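Local coordinates for protein HepC.19480.a.B1 (Helicobacter pylori, PDB 6MTZ) that is of unknown function but is probably a phosphoesterase of the DHH/DHHA1 family that would hydrolyse phosphodiester bonds, at residues 125-128 with 129-133; 18-21 with 22-26; 149-152 with 153-156. One frame throughout, in Å; residues are numbered along the deposited sequence.

Interaction 1 (125-128 with 129-133); sequences ATKI and VYEFL. With EDO (1,2-ethanediol), chain C.
Lys-127 and Glu-131 sit one turn apart on helix 125-136 of the N-terminal domain, which has the look of a DHH-type alpha/beta domain. The lysine chain slants across the glutamate. Lys-127 CE lies 3.4 Å from Glu-131 OE1, so the aliphatic end of the lysine does the touching. The charges stay further apart, with Lys-127 NZ 4.5 Å from Glu-131 OE1. This is an i to i+4 attraction rather than a salt bridge. Lys-127 starts with CG anti to its backbone N (chi1 -174°) and runs on extended, and its NZ has its main partner in Glu-153. Glu-131 OE2 forms a salt bridge with Arg-123. A bound 1,2-ethanediol, probably from the crystallisation liquor, lies beside the lysine chain and at the edge of the Tyr-130 ring. Its C2 is 3.7 Å from Lys-127 CE, and its O2 lies near the plane of the Tyr-130 ring, 3.5 Å from Tyr-130 CD2. Tyr-130 OH is hydrogen-bonded to Glu-149 OE2. Under these side chains the helical backbone bonds are regular. Glu-131 N donates to Lys-127 O at 3.0 Å and Val-129 N to Ala-125 O at 2.8 Å. On another side of the helix, Ile-128 and Val-129 pack on Leu-101 of strand 95-102, and Val-129 also meets Cys-24 of helix 19-29. The ethanediol O2 donates a hydrogen bond to Glu-131 OE1, 2.9 Å away.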
loop_
_atom_site.group_PDB
_atom_site.type_symbol
_atom_site.label_atom_id
_atom_site.label_comp_id
_atom_site.label_asym_id
_atom_site.label_seq_id
_atom_site.Cartn_x
_atom_site.Cartn_y
_atom_site.Cartn_z
ATOM N N ALA A 125 -1.798 -17.894 -0.460
ATOM C CA ALA A 125 -1.278 -17.368 -1.717
ATOM C C ALA A 125 0.242 -17.311 -1.706
ATOM O O ALA A 125 0.881 -17.601 -2.723
ATOM C CB ALA A 125 -1.870 -15.988 -1.993
ATOM N N THR A 126 0.845 -16.953 -0.562
ATOM C CA THR A 126 2.302 -16.872 -0.501
ATOM C C THR A 126 2.959 -18.208 -0.848
ATOM O O THR A 126 3.950 -18.243 -1.583
ATOM C CB THR A 126 2.744 -16.390 0.879
ATOM O OG1 THR A 126 2.348 -15.028 1.034
ATOM C CG2 THR A 126 4.261 -16.442 1.001
ATOM N N LYS A 127 2.406 -19.320 -0.356
ATOM C CA LYS A 127 3.016 -20.611 -0.646
ATOM C C LYS A 127 2.829 -20.986 -2.110
ATOM O O LYS A 127 3.753 -21.508 -2.744
ATOM C CB LYS A 127 2.438 -21.689 0.271
ATOM C CG LYS A 127 3.133 -23.054 0.131
ATOM C CD LYS A 127 2.890 -23.921 1.378
ATOM C CE LYS A 127 3.703 -25.231 1.324
ATOM N NZ LYS A 127 3.247 -26.208 2.363
ATOM N N ILE A 128 1.647 -20.709 -2.671
ATOM C CA ILE A 128 1.429 -20.912 -4.101
ATOM C C ILE A 128 2.444 -20.110 -4.920
ATOM O O ILE A 128 3.079 -20.641 -5.835
ATOM C CB ILE A 128 -0.017 -20.546 -4.491
ATOM C CG1 ILE A 128 -1.034 -21.389 -3.721
ATOM C CG2 ILE A 128 -0.216 -20.719 -5.993
ATOM C CD1 ILE A 128 -2.459 -20.920 -3.919
ATOM N N VAL A 129 2.607 -18.816 -4.607
ATOM C CA VAL A 129 3.600 -17.999 -5.310
ATOM C C VAL A 129 4.980 -18.631 -5.201
ATOM O O VAL A 129 5.701 -18.765 -6.197
ATOM C CB VAL A 129 3.622 -16.559 -4.765
ATOM C CG1 VAL A 129 4.806 -15.784 -5.380
ATOM C CG2 VAL A 129 2.302 -15.858 -5.056
ATOM N N TYR A 130 5.376 -19.009 -3.983
ATOM C CA TYR A 130 6.729 -19.516 -3.788
ATOM C C TYR A 130 6.976 -20.752 -4.643
ATOM O O TYR A 130 7.997 -20.856 -5.339
ATOM C CB TYR A 130 7.000 -19.831 -2.313
ATOM C CG TYR A 130 8.384 -20.432 -2.154
ATOM C CD1 TYR A 130 9.510 -19.655 -2.346
ATOM C CD2 TYR A 130 8.557 -21.799 -1.903
ATOM C CE1 TYR A 130 10.799 -20.205 -2.238
ATOM C CE2 TYR A 130 9.837 -22.367 -1.796
ATOM C CZ TYR A 130 10.951 -21.566 -1.976
ATOM O OH TYR A 130 12.221 -22.101 -1.882
ATOM N N GLU A 131 6.041 -21.694 -4.625
ATOM C CA GLU A 131 6.274 -22.935 -5.354
ATOM C C GLU A 131 6.232 -22.702 -6.857
ATOM O O GLU A 131 7.019 -23.298 -7.603
ATOM C CB GLU A 131 5.277 -24.004 -4.892
ATOM C CG GLU A 131 5.829 -24.706 -3.629
ATOM C CD GLU A 131 4.801 -25.375 -2.721
ATOM O OE1 GLU A 131 5.221 -25.832 -1.639
ATOM O OE2 GLU A 131 3.602 -25.451 -3.060
ATOM N N PHE A 132 5.381 -21.787 -7.320
ATOM C CA PHE A 132 5.376 -21.456 -8.744
ATOM C C PHE A 132 6.685 -20.791 -9.168
ATOM O O PHE A 132 7.268 -21.150 -10.196
ATOM C CB PHE A 132 4.180 -20.556 -9.081
ATOM C CG PHE A 132 4.220 -20.004 -10.478
ATOM C CD1 PHE A 132 3.793 -20.776 -11.562
ATOM C CD2 PHE A 132 4.663 -18.718 -10.715
ATOM C CE1 PHE A 132 3.815 -20.262 -12.850
ATOM C CE2 PHE A 132 4.700 -18.198 -12.012
ATOM C CZ PHE A 132 4.289 -18.966 -13.071
ATOM N N LEU A 133 7.154 -19.797 -8.408
ATOM C CA LEU A 133 8.399 -19.133 -8.791
ATOM C C LEU A 133 9.584 -20.087 -8.680
ATOM O O LEU A 133 10.448 -20.118 -9.566
ATOM C CB LEU A 133 8.623 -17.875 -7.932
ATOM C CG LEU A 133 7.557 -16.789 -8.104
ATOM C CD1 LEU A 133 7.944 -15.500 -7.367
ATOM C CD2 LEU A 133 7.323 -16.514 -9.590
HETATM C C1 EDO C . 7.927 -23.793 2.102
HETATM O O1 EDO C . 7.320 -24.617 3.107
HETATM C C2 EDO C . 7.001 -23.680 0.890
HETATM O O2 EDO C . 7.405 -24.572 -0.155
#

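Interaction 2 (18-21 with 22-26); sequences DLDG and YACQL
Tyr-22 folds its side chain back along the backbone of Asp-18. Its CG is anti to its own carbonyl carbon (chi1 -84°), which brings Tyr-22 CD2 to 3.6 Å from Asp-18 O. The ring meets this carbonyl obliquely. Asp-18 O also accepts from Tyr-22 N at 2.9 Å. Outside the turn, the ring packs on helix 190-203. Asp-18 is the N-cap of helix 19-29. With chi1 at 57°, its carboxylate swings over the open first turn, and Asp-18 OD1 accepts from Gly-21 N at 2.9 Å, nearly in line with the C-O bond. The run Asp-Leu-Asp-Gly follows strand 10-15 and matches the first signature motif of DHH phosphoesterases, whose aspartates line a metal site in relatives. Asp-71 and Asp-159 lie near this acidic group, consistent with such a site. Asp-20 has CG anti to N (chi1 -163°), which carries its carboxylate to the start of helix 125-136, where OD1 accepts from Thr-126 N and OD2 from Ala-125 N. Cys-24, one turn on, has SG 4.2 Å from Asp-20 OD1 and 3.3 Å from Asp-20 O. The methyl of Ala-23 sits against the backbone, its CB 3.2 Å from Leu-19 O. Gln-25 runs extended beyond CG. Its amide gives NE2 to His-13 O and takes Asn-39 ND2 at OE1, which ties the helix to both strands of its beta-alpha-beta unit.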
loop_
_atom_site.group_PDB
_atom_site.type_symbol
_atom_site.label_atom_id
_atom_site.label_comp_id
_atom_site.label_asym_id
_atom_site.label_seq_id
_atom_site.Cartn_x
_atom_site.Cartn_y
_atom_site.Cartn_z
ATOM N N ASP A 18 -2.995 -7.806 3.017
ATOM C CA ASP A 18 -2.775 -8.308 4.373
ATOM C C ASP A 18 -1.431 -9.052 4.418
ATOM O O ASP A 18 -0.597 -8.901 3.520
ATOM C CB ASP A 18 -3.965 -9.167 4.803
ATOM C CG ASP A 18 -4.215 -10.313 3.842
ATOM O OD1 ASP A 18 -3.420 -10.485 2.895
ATOM O OD2 ASP A 18 -5.202 -11.044 4.024
ATOM N N LEU A 19 -1.204 -9.874 5.445
ATOM C CA LEU A 19 0.074 -10.576 5.568
ATOM C C LEU A 19 0.318 -11.503 4.373
ATOM O O LEU A 19 1.408 -11.516 3.794
ATOM C CB LEU A 19 0.114 -11.375 6.878
ATOM C CG LEU A 19 1.267 -12.395 7.006
ATOM C CD1 LEU A 19 2.607 -11.700 7.058
ATOM C CD2 LEU A 19 1.142 -13.293 8.230
ATOM N N ASP A 20 -0.676 -12.323 4.020
ATOM C CA ASP A 20 -0.540 -13.179 2.840
ATOM C C ASP A 20 -0.252 -12.333 1.605
ATOM O O ASP A 20 0.657 -12.633 0.821
ATOM C CB ASP A 20 -1.819 -14.020 2.654
ATOM C CG ASP A 20 -1.627 -15.230 1.712
ATOM O OD1 ASP A 20 -0.488 -15.541 1.324
ATOM O OD2 ASP A 20 -2.642 -15.884 1.363
ATOM N N GLY A 21 -0.993 -11.229 1.445
ATOM C CA GLY A 21 -0.816 -10.397 0.267
ATOM C C GLY A 21 0.575 -9.799 0.146
ATOM O O GLY A 21 1.149 -9.763 -0.946
ATOM N N TYR A 22 1.131 -9.289 1.256
ATOM C CA TYR A 22 2.457 -8.685 1.161
ATOM C C TYR A 22 3.574 -9.727 1.154
ATOM O O TYR A 22 4.606 -9.509 0.521
ATOM C CB TYR A 22 2.689 -7.675 2.298
ATOM C CG TYR A 22 2.134 -6.304 2.007
ATOM C CD1 TYR A 22 2.737 -5.475 1.071
ATOM C CD2 TYR A 22 1.003 -5.834 2.657
ATOM C CE1 TYR A 22 2.228 -4.226 0.792
ATOM C CE2 TYR A 22 0.484 -4.577 2.382
ATOM C CZ TYR A 22 1.098 -3.782 1.452
ATOM O OH TYR A 22 0.588 -2.528 1.187
ATOM N N ALA A 23 3.402 -10.843 1.862
ATOM C CA ALA A 23 4.396 -11.917 1.804
ATOM C C ALA A 23 4.593 -12.453 0.379
ATOM O O ALA A 23 5.703 -12.873 0.018
ATOM C CB ALA A 23 3.976 -13.040 2.753
ATOM N N CYS A 24 3.534 -12.464 -0.440
ATOM C CA CYS A 24 3.707 -12.828 -1.847
ATOM C C CYS A 24 4.790 -11.978 -2.488
ATOM O O CYS A 24 5.578 -12.465 -3.300
ATOM C CB CYS A 24 2.386 -12.660 -2.611
ATOM S SG CYS A 24 1.140 -13.880 -2.158
ATOM N N GLN A 25 4.839 -10.697 -2.136
ATOM C CA GLN A 25 5.769 -9.776 -2.771
ATOM C C GLN A 25 7.155 -9.813 -2.146
ATOM O O GLN A 25 8.140 -9.541 -2.841
ATOM C CB GLN A 25 5.194 -8.366 -2.715
ATOM C CG GLN A 25 3.955 -8.250 -3.584
ATOM C CD GLN A 25 3.238 -6.937 -3.418
ATOM O OE1 GLN A 25 3.160 -6.387 -2.316
ATOM N NE2 GLN A 25 2.692 -6.430 -4.513
ATOM N N LEU A 26 7.261 -10.145 -0.853
ATOM C CA LEU A 26 8.566 -10.520 -0.317
ATOM C C LEU A 26 9.134 -11.684 -1.109
ATOM O O LEU A 26 10.315 -11.683 -1.488
ATOM C CB LEU A 26 8.460 -10.887 1.165
ATOM C CG LEU A 26 9.761 -11.241 1.908
ATOM C CD1 LEU A 26 9.624 -10.930 3.384
ATOM C CD2 LEU A 26 10.141 -12.703 1.760
#

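Interaction 3 (149-152 with 153-156); sequences EPLV and EMVN. With EDO (1,2-ethanediol), chain C.
Leu-151 meets Met-154 and Val-155 on one flank of helix 145-159, an i to i+3 and i to i+4 apolar pairing within the helical part of the probable DHH domain. The ends of the three side chains gather there at loose van der Waals distances. Met-154 starts away from its backbone N, then bends at its last torsion (chi3 83°). The bend turns the methyl back over the preceding turn, where Met-154 CE lies 4.3 Å from Leu-151 CG. Val-155 CG2 comes to the same side of the leucine, 4.2 Å from Leu-151 CD2, and lies next to the methionine methyl. Val-155 CG2 is also 3.5 Å from Leu-151 O. Beyond this group, Met-154 packs on Leu-170 and Cys-174 of helix 168-180. Pro-150 lacks an N-H for the turn before it, and the helix is kinked there. Pro-150 O still accepts from Met-154 N at 2.9 Å. Glu-149, Val-152 and Glu-153 line one side of a bound 1,2-ethanediol that sits between this helix and helix 125-136. Val-152 CG1 is 3.6 Å from its C2, while Glu-149 O lies 3.4 Å from its C1. Glu-153 bends at chi2 (66°), which curls the carboxylate toward the small molecule. Glu-153 OE1 has two partners, for it also takes the salt bridge of Lys-127 NZ, and the ethanediol O1 donates to Glu-153 OE1 at 2.8 Å.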
loop_
_atom_site.group_PDB
_atom_site.type_symbol
_atom_site.label_atom_id
_atom_site.label_comp_id
_atom_site.label_asym_id
_atom_site.label_seq_id
_atom_site.Cartn_x
_atom_site.Cartn_y
_atom_site.Cartn_z
ATOM N N GLU A 149 11.917 -20.386 3.100
ATOM C CA GLU A 149 10.910 -21.446 3.120
ATOM C C GLU A 149 10.229 -21.551 4.484
ATOM O O GLU A 149 9.006 -21.725 4.531
ATOM C CB GLU A 149 11.509 -22.792 2.690
ATOM C CG GLU A 149 11.807 -22.819 1.192
ATOM C CD GLU A 149 12.329 -24.155 0.697
ATOM O OE1 GLU A 149 12.464 -25.092 1.511
ATOM O OE2 GLU A 149 12.608 -24.267 -0.516
ATOM N N PRO A 150 10.948 -21.440 5.608
ATOM C CA PRO A 150 10.238 -21.365 6.896
ATOM C C PRO A 150 9.277 -20.188 6.985
ATOM O O PRO A 150 8.166 -20.327 7.518
ATOM C CB PRO A 150 11.385 -21.240 7.905
ATOM C CG PRO A 150 12.474 -22.025 7.264
ATOM C CD PRO A 150 12.394 -21.610 5.818
ATOM N N LEU A 151 9.679 -19.025 6.481
ATOM C CA LEU A 151 8.779 -17.875 6.494
ATOM C C LEU A 151 7.526 -18.157 5.677
ATOM O O LEU A 151 6.410 -17.830 6.101
ATOM C CB LEU A 151 9.510 -16.631 5.979
ATOM C CG LEU A 151 8.842 -15.253 6.162
ATOM C CD1 LEU A 151 9.883 -14.159 6.167
ATOM C CD2 LEU A 151 7.840 -14.964 5.058
ATOM N N VAL A 152 7.690 -18.773 4.503
ATOM C CA VAL A 152 6.538 -19.117 3.679
ATOM C C VAL A 152 5.613 -20.060 4.429
ATOM O O VAL A 152 4.396 -19.846 4.489
ATOM C CB VAL A 152 7.002 -19.716 2.342
ATOM C CG1 VAL A 152 5.832 -20.387 1.632
ATOM C CG2 VAL A 152 7.607 -18.621 1.482
ATOM N N GLU A 153 6.182 -21.110 5.028
ATOM C CA GLU A 153 5.373 -22.092 5.737
ATOM C C GLU A 153 4.647 -21.460 6.925
ATOM O O GLU A 153 3.487 -21.795 7.210
ATOM C CB GLU A 153 6.254 -23.263 6.181
ATOM C CG GLU A 153 5.457 -24.461 6.711
ATOM C CD GLU A 153 4.598 -25.148 5.634
ATOM O OE1 GLU A 153 4.825 -24.930 4.415
ATOM O OE2 GLU A 153 3.687 -25.916 6.014
ATOM N N MET A 154 5.313 -20.532 7.618
ATOM C CA MET A 154 4.684 -19.816 8.727
ATOM C C MET A 154 3.446 -19.064 8.257
ATOM O O MET A 154 2.365 -19.188 8.845
ATOM C CB MET A 154 5.687 -18.840 9.355
ATOM C CG MET A 154 5.013 -17.770 10.260
ATOM S SD MET A 154 5.999 -16.273 10.533
ATOM C CE MET A 154 5.635 -15.311 9.061
ATOM N N VAL A 155 3.587 -18.279 7.190
ATOM C CA VAL A 155 2.428 -17.616 6.610
ATOM C C VAL A 155 1.355 -18.635 6.263
ATOM O O VAL A 155 0.163 -18.410 6.513
ATOM C CB VAL A 155 2.831 -16.781 5.379
ATOM C CG1 VAL A 155 1.587 -16.254 4.665
ATOM C CG2 VAL A 155 3.724 -15.623 5.793
ATOM N N ASN A 156 1.751 -19.781 5.705
ATOM C CA ASN A 156 0.744 -20.776 5.331
ATOM C C ASN A 156 -0.024 -21.253 6.559
ATOM O O ASN A 156 -1.260 -21.308 6.547
ATOM C CB ASN A 156 1.382 -21.961 4.603
ATOM C CG ASN A 156 0.337 -22.834 3.892
ATOM O OD1 ASN A 156 -0.239 -22.432 2.875
ATOM N ND2 ASN A 156 0.062 -24.001 4.448
HETATM C C1 EDO C . 7.927 -23.793 2.102
HETATM O O1 EDO C . 7.320 -24.617 3.107
HETATM C C2 EDO C . 7.001 -23.680 0.890
HETATM O O2 EDO C . 7.405 -24.572 -0.155
#

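How the interactions relate
The contacts come along the chain in the order interaction 2, interaction 1, interaction 3, on helices 19-29, 125-136 and 145-159. Their centres lie only 10 to 11 Å apart, and the three helices pack against one another in the N-terminal domain. Interactions 1 and 2 are joined where Asp-20 meets the first turn of helix 125-136. Interactions 1 and 3 share the bound ethanediol and polar links between their helices. Interactions 2 and 3 meet through apolar packing, as with Ala-23 CB and Val-155 CG2 at 4.0 Å. The acidic start of helix 19-29 lies at this junction, consistent with a DHH-type active site.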